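Local coordinates for protein acyl-CoA dehydrogenase (Mycobacterium thermoresistibile, PDB 3PFD) that probably catalyses the FAD-dependent oxidation of saturated acyl-CoA thioesters to 2,3-dehydroacyl-CoA, passing the electrons to an acceptor, at residues Trp169-Gly174 with Lys218-Thr223; Lys175-Thr180 with Met198-Asp203; Gly205-Pro210 with Glu224-Asn229. All blocks are in the same frame, centred on the assembly; numbering follows the deposited sequence.

Interaction 1 of 3, residues Trp169-Gly174 with Lys218-Thr223. With FDA (dihydroflavine-adenine dinucleotide), chain B.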
loop_
_atom_site.group_PDB
_atom_site.type_symbol
_atom_site.label_atom_id
_atom_site.label_comp_id
_atom_site.label_asym_id
_atom_site.label_seq_id
_atom_site.Cartn_x
_atom_site.Cartn_y
_atom_site.Cartn_z
ATOM N N TRP C 169 -5.960 29.007 -12.518
ATOM C CA TRP C 169 -4.901 28.026 -12.295
ATOM C C TRP C 169 -3.726 28.145 -13.264
ATOM O O TRP C 169 -3.003 27.156 -13.470
ATOM C CB TRP C 169 -5.425 26.572 -12.348
ATOM C CG TRP C 169 -6.613 26.234 -11.466
ATOM C CD1 TRP C 169 -7.834 25.748 -11.880
ATOM C CD2 TRP C 169 -6.674 26.294 -10.037
ATOM N NE1 TRP C 169 -8.649 25.515 -10.790
ATOM C CE2 TRP C 169 -7.968 25.857 -9.651
ATOM C CE3 TRP C 169 -5.771 26.700 -9.041
ATOM C CZ2 TRP C 169 -8.373 25.798 -8.307
ATOM C CZ3 TRP C 169 -6.170 26.625 -7.699
ATOM C CH2 TRP C 169 -7.463 26.188 -7.352
ATOM N N ILE C 170 -3.492 29.333 -13.818
ATOM C CA ILE C 170 -2.527 29.466 -14.916
ATOM C C ILE C 170 -1.108 29.643 -14.386
ATOM O O ILE C 170 -0.740 30.692 -13.847
ATOM C CB ILE C 170 -2.917 30.595 -15.930
ATOM C CG1 ILE C 170 -4.344 30.396 -16.474
ATOM C CG2 ILE C 170 -1.860 30.724 -17.065
ATOM C CD1 ILE C 170 -4.709 28.917 -16.912
ATOM N N THR C 171 -0.313 28.593 -14.549
ATOM C CA THR C 171 1.073 28.563 -14.087
ATOM C C THR C 171 1.868 29.596 -14.885
ATOM O O THR C 171 1.729 29.669 -16.107
ATOM C CB THR C 171 1.661 27.172 -14.327
ATOM O OG1 THR C 171 0.986 26.240 -13.497
ATOM C CG2 THR C 171 3.138 27.115 -14.020
ATOM N N ASN C 172 2.703 30.363 -14.179
ATOM C CA ASN C 172 3.550 31.436 -14.755
ATOM C C ASN C 172 2.769 32.632 -15.309
ATOM O O ASN C 172 3.344 33.512 -15.962
ATOM C CB ASN C 172 4.631 30.903 -15.726
ATOM C CG ASN C 172 5.643 29.925 -15.030
ATOM O OD1 ASN C 172 5.899 30.011 -13.811
ATOM N ND2 ASN C 172 6.192 28.978 -15.812
ATOM N N GLY C 173 1.466 32.665 -15.014
ATOM C CA GLY C 173 0.629 33.839 -15.285
ATOM C C GLY C 173 1.331 35.087 -14.774
ATOM O O GLY C 173 1.889 35.088 -13.672
ATOM N N GLY C 174 1.368 36.131 -15.592
ATOM C CA GLY C 174 2.013 37.398 -15.199
ATOM C C GLY C 174 3.511 37.463 -15.483
ATOM O O GLY C 174 4.116 38.540 -15.431
ATOM N N LYS C 218 5.240 27.129 -4.164
ATOM C CA LYS C 218 4.789 28.426 -3.685
ATOM C C LYS C 218 5.286 29.572 -4.582
ATOM O O LYS C 218 4.556 30.515 -4.817
ATOM C CB LYS C 218 5.222 28.657 -2.245
ATOM C CG LYS C 218 4.448 27.847 -1.229
ATOM C CD LYS C 218 4.504 28.509 0.105
ATOM C CE LYS C 218 3.765 27.688 1.119
ATOM N NZ LYS C 218 3.947 28.301 2.433
ATOM N N GLY C 219 6.499 29.459 -5.108
ATOM C CA GLY C 219 7.046 30.502 -5.977
ATOM C C GLY C 219 6.531 30.560 -7.403
ATOM O O GLY C 219 6.747 31.541 -8.088
ATOM N N SER C 220 5.882 29.497 -7.873
ATOM C CA SER C 220 5.313 29.495 -9.215
ATOM C C SER C 220 4.031 30.302 -9.182
ATOM O O SER C 220 3.085 29.931 -8.451
ATOM C CB SER C 220 5.033 28.067 -9.707
ATOM O OG SER C 220 4.305 28.104 -10.922
ATOM N N PRO C 221 3.987 31.422 -9.943
ATOM C CA PRO C 221 2.740 32.206 -9.955
ATOM C C PRO C 221 1.606 31.394 -10.594
ATOM O O PRO C 221 1.779 30.818 -11.685
ATOM C CB PRO C 221 3.070 33.439 -10.817
ATOM C CG PRO C 221 4.542 33.318 -11.208
ATOM C CD PRO C 221 4.988 31.909 -10.908
ATOM N N THR C 222 0.470 31.347 -9.905
ATOM C CA THR C 222 -0.705 30.592 -10.338
ATOM C C THR C 222 -1.875 31.577 -10.306
ATOM O O THR C 222 -2.398 31.909 -9.224
ATOM C CB THR C 222 -0.965 29.382 -9.408
ATOM O OG1 THR C 222 0.258 28.655 -9.196
ATOM C CG2 THR C 222 -2.035 28.441 -9.992
ATOM N N THR C 223 -2.260 32.057 -11.490
ATOM C CA THR C 223 -3.139 33.225 -11.605
ATOM C C THR C 223 -4.427 33.006 -12.382
ATOM O O THR C 223 -4.524 32.116 -13.224
ATOM C CB THR C 223 -2.411 34.447 -12.264
ATOM O OG1 THR C 223 -2.225 34.219 -13.669
ATOM C CG2 THR C 223 -1.061 34.690 -11.608
HETATM P PA FDA B . -12.044 18.741 -10.243
HETATM O O1A FDA B . -12.132 18.383 -11.701
HETATM O O2A FDA B . -13.187 19.439 -9.550
HETATM O O5B FDA B . -11.712 17.379 -9.448
HETATM C C5B FDA B . -12.062 17.171 -8.075
HETATM C C4B FDA B . -11.851 15.690 -7.726
HETATM O O4B FDA B . -12.776 14.870 -8.449
HETATM C C3B FDA B . -10.457 15.201 -8.126
HETATM O O3B FDA B . -10.052 14.210 -7.171
HETATM C C2B FDA B . -10.692 14.530 -9.469
HETATM O O2B FDA B . -9.725 13.517 -9.762
HETATM C C1B FDA B . -12.068 13.940 -9.260
HETATM N N9A FDA B . -12.765 13.653 -10.530
HETATM C C8A FDA B . -13.242 14.556 -11.405
HETATM N N7A FDA B . -13.828 13.907 -12.442
HETATM C C5A FDA B . -13.712 12.575 -12.217
HETATM C C6A FDA B . -14.113 11.436 -12.935
HETATM N N6A FDA B . -14.759 11.566 -14.135
HETATM N N1A FDA B . -13.844 10.207 -12.419
HETATM C C2A FDA B . -13.193 10.102 -11.239
HETATM N N3A FDA B . -12.796 11.175 -10.517
HETATM C C4A FDA B . -13.037 12.423 -10.995
HETATM N N1 FDA B . -4.663 24.503 -15.753
HETATM C C2 FDA B . -4.338 25.280 -16.832
HETATM O O2 FDA B . -5.173 25.517 -17.746
HETATM N N3 FDA B . -3.103 25.816 -16.927
HETATM C C4 FDA B . -2.175 25.591 -15.969
HETATM O O4 FDA B . -1.063 26.127 -16.113
HETATM C C4X FDA B . -2.470 24.777 -14.856
HETATM N N5 FDA B . -1.602 24.635 -13.834
HETATM C C5X FDA B . -2.042 24.354 -12.595
HETATM C C6 FDA B . -1.290 24.696 -11.462
HETATM C C7 FDA B . -1.809 24.463 -10.176
HETATM C C7M FDA B . -0.996 24.823 -8.950
HETATM C C8 FDA B . -3.049 23.860 -10.017
HETATM C C8M FDA B . -3.630 23.581 -8.642
HETATM C C9 FDA B . -3.784 23.513 -11.135
HETATM C C9A FDA B . -3.295 23.769 -12.420
HETATM N N10 FDA B . -4.149 23.643 -13.537
HETATM C C10 FDA B . -3.747 24.236 -14.764
HETATM C "C1'" FDA B . -5.513 23.138 -13.366
HETATM C "C2'" FDA B . -5.544 21.613 -13.199
HETATM O "O2'" FDA B . -5.266 20.900 -14.425
HETATM C "C3'" FDA B . -6.879 21.245 -12.588
HETATM O "O3'" FDA B . -6.831 21.576 -11.177
HETATM C "C4'" FDA B . -7.213 19.752 -12.769
HETATM O "O4'" FDA B . -7.514 19.472 -14.138
HETATM C "C5'" FDA B . -8.400 19.321 -11.917
HETATM O "O5'" FDA B . -9.470 20.262 -12.072
HETATM P P FDA B . -10.163 20.871 -10.753
HETATM O O1P FDA B . -9.078 21.496 -9.912
HETATM O O2P FDA B . -11.355 21.698 -11.175
HETATM O O3P FDA B . -10.656 19.562 -9.953
HETATM O O HOH W 1 1.715 27.012 -10.863
#

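Interaction 2 of 3, residues Lys175-Thr180 with Met198-Asp203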
loop_
_atom_site.group_PDB
_atom_site.type_symbol
_atom_site.label_atom_id
_atom_site.label_comp_id
_atom_site.label_asym_id
_atom_site.label_seq_id
_atom_site.Cartn_x
_atom_site.Cartn_y
_atom_site.Cartn_z
ATOM N N LYS C 175 4.122 36.310 -15.757
ATOM C CA LYS C 175 5.527 36.271 -16.137
ATOM C C LYS C 175 5.648 35.935 -17.637
ATOM O O LYS C 175 6.634 36.295 -18.283
ATOM C CB LYS C 175 6.306 35.252 -15.291
ATOM C CG LYS C 175 6.463 35.611 -13.799
ATOM C CD LYS C 175 7.338 36.847 -13.578
ATOM C CE LYS C 175 7.003 37.518 -12.254
ATOM N NZ LYS C 175 7.788 38.772 -12.054
ATOM N N SER C 176 4.638 35.235 -18.165
ATOM C CA SER C 176 4.624 34.814 -19.558
ATOM C C SER C 176 4.328 35.958 -20.533
ATOM O O SER C 176 3.612 36.912 -20.199
ATOM C CB SER C 176 3.650 33.644 -19.774
ATOM O OG SER C 176 4.200 32.435 -19.260
ATOM N N THR C 177 4.891 35.820 -21.735
ATOM C CA THR C 177 4.674 36.716 -22.860
ATOM C C THR C 177 3.570 36.163 -23.775
ATOM O O THR C 177 2.701 36.921 -24.230
ATOM C CB THR C 177 5.993 36.911 -23.648
ATOM O OG1 THR C 177 6.968 37.556 -22.809
ATOM C CG2 THR C 177 5.786 37.764 -24.899
ATOM N N TRP C 178 3.594 34.841 -24.003
ATOM C CA TRP C 178 2.671 34.165 -24.912
ATOM C C TRP C 178 1.825 33.151 -24.165
ATOM O O TRP C 178 2.315 32.445 -23.284
ATOM C CB TRP C 178 3.439 33.439 -26.003
ATOM C CG TRP C 178 3.958 34.330 -27.115
ATOM C CD1 TRP C 178 5.260 34.661 -27.366
ATOM C CD2 TRP C 178 3.180 34.952 -28.137
ATOM N NE1 TRP C 178 5.337 35.455 -28.493
ATOM C CE2 TRP C 178 4.073 35.652 -28.979
ATOM C CE3 TRP C 178 1.809 34.995 -28.418
ATOM C CZ2 TRP C 178 3.635 36.406 -30.084
ATOM C CZ3 TRP C 178 1.374 35.739 -29.515
ATOM C CH2 TRP C 178 2.289 36.427 -30.339
ATOM N N TYR C 179 0.555 33.079 -24.538
ATOM C CA TYR C 179 -0.416 32.246 -23.838
ATOM C C TYR C 179 -1.204 31.487 -24.883
ATOM O O TYR C 179 -1.777 32.096 -25.780
ATOM C CB TYR C 179 -1.395 33.095 -23.018
ATOM C CG TYR C 179 -0.823 33.803 -21.788
ATOM C CD1 TYR C 179 -0.025 34.942 -21.915
ATOM C CD2 TYR C 179 -1.122 33.356 -20.495
ATOM C CE1 TYR C 179 0.498 35.605 -20.797
ATOM C CE2 TYR C 179 -0.600 34.025 -19.355
ATOM C CZ TYR C 179 0.194 35.150 -19.519
ATOM O OH TYR C 179 0.701 35.820 -18.419
ATOM N N THR C 180 -1.246 30.163 -24.746
ATOM C CA THR C 180 -2.136 29.331 -25.552
ATOM C C THR C 180 -3.476 29.263 -24.823
ATOM O O THR C 180 -3.590 28.627 -23.768
ATOM C CB THR C 180 -1.524 27.929 -25.752
ATOM O OG1 THR C 180 -0.254 28.063 -26.398
ATOM C CG2 THR C 180 -2.423 27.002 -26.568
ATOM N N MET C 198 -3.208 31.883 -29.880
ATOM C CA MET C 198 -2.028 32.465 -29.235
ATOM C C MET C 198 -2.333 33.902 -28.868
ATOM O O MET C 198 -2.636 34.731 -29.741
ATOM C CB MET C 198 -0.796 32.418 -30.142
ATOM C CG MET C 198 -0.292 31.023 -30.471
ATOM S SD MET C 198 -0.034 29.914 -29.066
ATOM C CE MET C 198 1.143 30.822 -28.037
ATOM N N VAL C 199 -2.270 34.180 -27.567
ATOM C CA VAL C 199 -2.522 35.500 -27.030
ATOM C C VAL C 199 -1.216 36.049 -26.443
ATOM O O VAL C 199 -0.464 35.320 -25.779
ATOM C CB VAL C 199 -3.651 35.476 -25.944
ATOM C CG1 VAL C 199 -3.819 36.861 -25.294
ATOM C CG2 VAL C 199 -5.011 34.984 -26.533
ATOM N N HIS C 200 -0.978 37.336 -26.687
ATOM C CA HIS C 200 0.223 38.031 -26.249
ATOM C C HIS C 200 -0.094 38.937 -25.057
ATOM O O HIS C 200 -1.188 39.491 -24.972
ATOM C CB HIS C 200 0.807 38.836 -27.417
ATOM C CG HIS C 200 2.163 39.418 -27.152
ATOM N ND1 HIS C 200 2.347 40.597 -26.464
ATOM C CD2 HIS C 200 3.400 38.992 -27.500
ATOM C CE1 HIS C 200 3.639 40.867 -26.392
ATOM N NE2 HIS C 200 4.301 39.911 -27.019
ATOM N N LYS C 201 0.864 39.051 -24.133
ATOM C CA LYS C 201 0.737 39.875 -22.905
ATOM C C LYS C 201 0.255 41.323 -23.141
ATOM O O LYS C 201 -0.376 41.919 -22.259
ATOM C CB LYS C 201 2.065 39.895 -22.131
ATOM C CG LYS C 201 3.254 40.350 -22.968
ATOM C CD LYS C 201 4.544 40.459 -22.163
ATOM C CE LYS C 201 4.914 41.899 -21.920
ATOM N NZ LYS C 201 6.386 42.060 -21.668
ATOM N N ASP C 202 0.550 41.869 -24.321
ATOM C CA ASP C 202 0.216 43.255 -24.674
ATOM C C ASP C 202 -1.061 43.389 -25.506
ATOM O O ASP C 202 -1.449 44.495 -25.852
ATOM C CB ASP C 202 1.387 43.925 -25.410
ATOM C CG ASP C 202 2.656 44.000 -24.566
ATOM O OD1 ASP C 202 2.565 44.077 -23.329
ATOM O OD2 ASP C 202 3.755 43.994 -25.141
ATOM N N ASP C 203 -1.719 42.270 -25.826
ATOM C CA ASP C 203 -3.035 42.340 -26.472
ATOM C C ASP C 203 -4.007 43.062 -25.544
ATOM O O ASP C 203 -4.166 42.672 -24.388
ATOM C CB ASP C 203 -3.591 40.957 -26.793
ATOM C CG ASP C 203 -2.845 40.262 -27.903
ATOM O OD1 ASP C 203 -2.334 40.941 -28.815
ATOM O OD2 ASP C 203 -2.776 39.020 -27.855
#

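Interaction 3 of 3, residues Gly205-Pro210 with Glu224-Asn229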
loop_
_atom_site.group_PDB
_atom_site.type_symbol
_atom_site.label_atom_id
_atom_site.label_comp_id
_atom_site.label_asym_id
_atom_site.label_seq_id
_atom_site.Cartn_x
_atom_site.Cartn_y
_atom_site.Cartn_z
ATOM N N GLY C 205 -7.192 44.412 -23.559
ATOM C CA GLY C 205 -8.307 43.716 -22.914
ATOM C C GLY C 205 -7.940 42.364 -22.329
ATOM O O GLY C 205 -8.810 41.605 -21.892
ATOM N N PHE C 206 -6.646 42.061 -22.320
ATOM C CA PHE C 206 -6.142 40.863 -21.664
ATOM C C PHE C 206 -5.410 41.279 -20.392
ATOM O O PHE C 206 -4.462 42.066 -20.465
ATOM C CB PHE C 206 -5.225 40.078 -22.601
ATOM C CG PHE C 206 -4.395 39.031 -21.915
ATOM C CD1 PHE C 206 -4.989 37.924 -21.309
ATOM C CD2 PHE C 206 -3.023 39.145 -21.874
ATOM C CE1 PHE C 206 -4.218 36.945 -20.683
ATOM C CE2 PHE C 206 -2.248 38.185 -21.243
ATOM C CZ PHE C 206 -2.853 37.064 -20.653
ATOM N N THR C 207 -5.868 40.780 -19.237
ATOM C CA THR C 207 -5.212 41.078 -17.952
ATOM C C THR C 207 -4.965 39.844 -17.077
ATOM O O THR C 207 -5.582 38.802 -17.264
ATOM C CB THR C 207 -5.953 42.159 -17.113
ATOM O OG1 THR C 207 -7.336 41.808 -16.978
ATOM C CG2 THR C 207 -5.800 43.568 -17.751
ATOM N N VAL C 208 -4.051 40.002 -16.124
ATOM C CA VAL C 208 -3.655 38.959 -15.190
ATOM C C VAL C 208 -4.286 39.255 -13.824
ATOM O O VAL C 208 -4.177 40.364 -13.316
ATOM C CB VAL C 208 -2.101 38.868 -15.085
ATOM C CG1 VAL C 208 -1.667 37.874 -13.999
ATOM C CG2 VAL C 208 -1.481 38.504 -16.447
ATOM N N GLY C 209 -4.949 38.256 -13.243
ATOM C CA GLY C 209 -5.527 38.388 -11.895
ATOM C C GLY C 209 -4.565 37.962 -10.800
ATOM O O GLY C 209 -3.401 37.671 -11.089
ATOM N N PRO C 210 -5.052 37.906 -9.543
ATOM C CA PRO C 210 -4.287 37.535 -8.341
ATOM C C PRO C 210 -3.771 36.081 -8.347
ATOM O O PRO C 210 -4.319 35.213 -9.028
ATOM C CB PRO C 210 -5.285 37.720 -7.184
ATOM C CG PRO C 210 -6.589 38.092 -7.807
ATOM C CD PRO C 210 -6.494 38.051 -9.281
ATOM N N GLU C 224 -5.417 33.837 -12.078
ATOM C CA GLU C 224 -6.542 34.028 -12.963
ATOM C C GLU C 224 -6.116 34.884 -14.173
ATOM O O GLU C 224 -5.105 35.585 -14.124
ATOM C CB GLU C 224 -7.719 34.664 -12.211
ATOM C CG GLU C 224 -8.359 33.780 -11.132
ATOM C CD GLU C 224 -9.370 34.533 -10.237
ATOM O OE1 GLU C 224 -9.652 35.743 -10.460
ATOM O OE2 GLU C 224 -9.895 33.900 -9.301
ATOM N N LEU C 225 -6.875 34.799 -15.264
ATOM C CA LEU C 225 -6.645 35.631 -16.445
ATOM C C LEU C 225 -7.973 36.183 -16.912
ATOM O O LEU C 225 -8.955 35.465 -16.896
ATOM C CB LEU C 225 -6.034 34.819 -17.588
ATOM C CG LEU C 225 -4.670 34.140 -17.440
ATOM C CD1 LEU C 225 -4.387 33.392 -18.745
ATOM C CD2 LEU C 225 -3.530 35.110 -17.069
ATOM N N TYR C 226 -8.007 37.450 -17.331
ATOM C CA TYR C 226 -9.262 38.032 -17.820
ATOM C C TYR C 226 -9.161 38.474 -19.277
ATOM O O TYR C 226 -8.173 39.061 -19.695
ATOM C CB TYR C 226 -9.778 39.174 -16.915
ATOM C CG TYR C 226 -9.619 38.889 -15.425
ATOM C CD1 TYR C 226 -10.377 37.895 -14.786
ATOM C CD2 TYR C 226 -8.687 39.599 -14.668
ATOM C CE1 TYR C 226 -10.206 37.618 -13.434
ATOM C CE2 TYR C 226 -8.513 39.341 -13.312
ATOM C CZ TYR C 226 -9.270 38.346 -12.704
ATOM O OH TYR C 226 -9.069 38.101 -11.362
ATOM N N PHE C 227 -10.201 38.166 -20.039
ATOM C CA PHE C 227 -10.324 38.616 -21.417
ATOM C C PHE C 227 -11.596 39.482 -21.506
ATOM O O PHE C 227 -12.714 39.012 -21.267
ATOM C CB PHE C 227 -10.340 37.409 -22.386
ATOM C CG PHE C 227 -9.163 36.459 -22.204
ATOM C CD1 PHE C 227 -8.033 36.564 -22.999
ATOM C CD2 PHE C 227 -9.188 35.472 -21.217
ATOM C CE1 PHE C 227 -6.946 35.690 -22.824
ATOM C CE2 PHE C 227 -8.100 34.599 -21.032
ATOM C CZ PHE C 227 -6.982 34.710 -21.829
ATOM N N GLU C 228 -11.397 40.767 -21.790
ATOM C CA GLU C 228 -12.487 41.732 -21.871
ATOM C C GLU C 228 -12.426 42.419 -23.239
ATOM O O GLU C 228 -11.552 43.251 -23.495
ATOM C CB GLU C 228 -12.390 42.742 -20.715
ATOM C CG GLU C 228 -13.315 43.960 -20.818
ATOM C CD GLU C 228 -14.785 43.617 -20.621
ATOM O OE1 GLU C 228 -15.095 42.842 -19.688
ATOM O OE2 GLU C 228 -15.632 44.122 -21.403
ATOM N N ASN C 229 -13.350 42.036 -24.117
ATOM C CA ASN C 229 -13.271 42.389 -25.526
ATOM C C ASN C 229 -11.824 42.357 -25.985
ATOM O O ASN C 229 -11.272 43.369 -26.406
ATOM C CB ASN C 229 -13.910 43.762 -25.793
ATOM C CG ASN C 229 -15.426 43.728 -25.687
ATOM O OD1 ASN C 229 -16.064 42.727 -26.018
ATOM N ND2 ASN C 229 -16.009 44.828 -25.228
#

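Interaction 1 of 3, residues Trp169-Gly174 with Lys218-Thr223
The indole of W169 has the methyl CG2 of T222 at its edge, near the ring plane, 4.2 Å from CE3, while O3' of the reduced flavin dinucleotide lies over one face. CB of W169 comes to 3.4 Å from N10 of the flavin, and R141 makes a cation-pi contact with the indole. At the dimethylbenzene end of the flavin, T222 CG2 approaches C7M. The pyrimidine end is met by I170, whose CD1 packs near N3, and by T171. The backbone N of T171 donates to flavin O4 in a nearly straight bond (3.0 Å, 169° at H), and flavin N5 donates to T171 OG1. That hydroxyl stands beside its own backbone N, anti to the carbonyl carbon (chi1 -66°), on the same sheet face as T222, and one water joins it to S220 OG and T222 OG1.

Antiparallel pairing carries the backbone: I170 and T223 exchange two bonds, and N172 N reaches P221 O at 2.7 Å. I170 O is gripped twice, by T223 N and G173 N from opposite faces of its plane, the second bond closing a type II turn. Beyond it, T223 OG1 sits 3.3 Å from G173 CA, where a side chain would collide. A Trp-Ile-Thr strand end lining the isoalloxazine is characteristic of the flavin site in the acyl-CoA dehydrogenase middle domain.

Interaction 2 of 3, residues Lys175-Thr180 with Met198-Asp203
Three backbone hydrogen bonds join T177-T180 to M198-K201 in antiparallel register. Y179 and V199 form the hydrogen-bonded pair, with V199 N meeting Y179 O in a nearly straight bond that lies in the carbonyl plane, and K201 N closes on T177 O at 2.8 Å. The axes of strands 178-180 and 198-200 run at 150°.

Aromatic contact dominates the face bearing W178 and H200. The imidazole turns its edge to the face of the indole six-membered ring in a T-shaped pair, centroids 4.9 Å apart and planes at 86°. CD2 does the touching, while H200 CB adds a CH-pi contact 4.1 Å from the centroid. Because CG of H200 is anti to its backbone N (chi1 -171°), the ring also lies alongside T177, whose CG2 comes to 3.4 Å from NE2.

Apolar and sulphur contacts continue along this face. M198 CB packs near CZ3 of W178; the bend at chi2 brings SD to 3.3 Å from T180 OG1, a hydroxyl hydrogen-bonded to G107 O, and the bend at chi3 turns CE toward the same hydroxyl. V123 of helix 117-129 touches both W178 and M198.

Polar bonds shape the turn H200-D203. H200 N reaches D203 OD2 at 2.7 Å, from above the carboxylate plane, and ND1 of H200 accepts from D202 N. Since D203 OD2 also makes a salt bridge with R236, its charge is probably well compensated. Accepting at ND1 suggests that this nitrogen is unprotonated, consistent with a neutral imidazole carrying its proton on NE2.

Interaction 3 of 3, residues Gly205-Pro210 with Glu224-Asn229
F206 and F227 run alongside one another from the same face of an antiparallel beta hairpin, whose first strand, 206-211, is an outermost strand of the four-stranded sheet of the middle domain and whose second, 222-233, lies next to it, inside. Their rings meet obliquely, CD1 of F206 coming to 3.3 Å from CE1 of F227; the centroids are 5.1 Å apart and the planes inclined by 31°, which makes neither a stack nor a T-shape. CG of F206 is anti to its backbone N (chi1 165°), which brings the ring across L225 as well: CD1 of L225 sits at the ring's edge, 4.1 Å from CE1. The other methyl, CD2, faces CG2 of V208. The leucine thus fills the hollow between the phenylalanine and the valine. Y179 extends the cluster with an edge-to-face contact to F206.

On the opposite face the bump is Y226. Its ring leans along the neighbouring strand, with T207 OG1 in plane at one edge, 3.5 Å from CD2, and P210 CD near its plane farther out. Between these two, G209 supplies the hollow: its CA approaches CE2 to 3.4 Å, and a side chain there would collide with the phenol oxygen. At the other end G205 lies against the backbone of E228, where a CB would collide with E228 O.

Four backbone bonds lace the strands. Two join T207 and Y226, and one lies at each end: E228 N to G205 O, in the carbonyl plane, and G209 N to E224 O, met from above its plane. F206/F227 and V208/L225 are the non-hydrogen-bonded pairs. E224 also forms a salt bridge with R141 through OE2. Its other oxygen, OE1, accepts a 2.6 Å bond from Y226 OH, nearly in line with the C-O bond.

In the fold
Interactions 1 and 3 share strand 222-233, which pairs with strand 160-171 in the first and with strand 206-211 in the second; their centres are about 14 Å apart. Interaction 2 belongs to the neighbouring sheet, and Y179 bridges the two sheets. Its OH lies 2.9 Å from G174 N of interaction 1, a probable hydrogen bond, while its CE1 is 3.7 Å from F206 CZ and its CD2 3.7 Å from L225 CD1 in interaction 3. Interaction 1 touches the flavin directly. The side chain of Y179 is about 8 Å from the bound flavin dinucleotide, as is the side chain of L225. I170, which does touch the flavin, has its CG1 3.8 Å from L225 CD1.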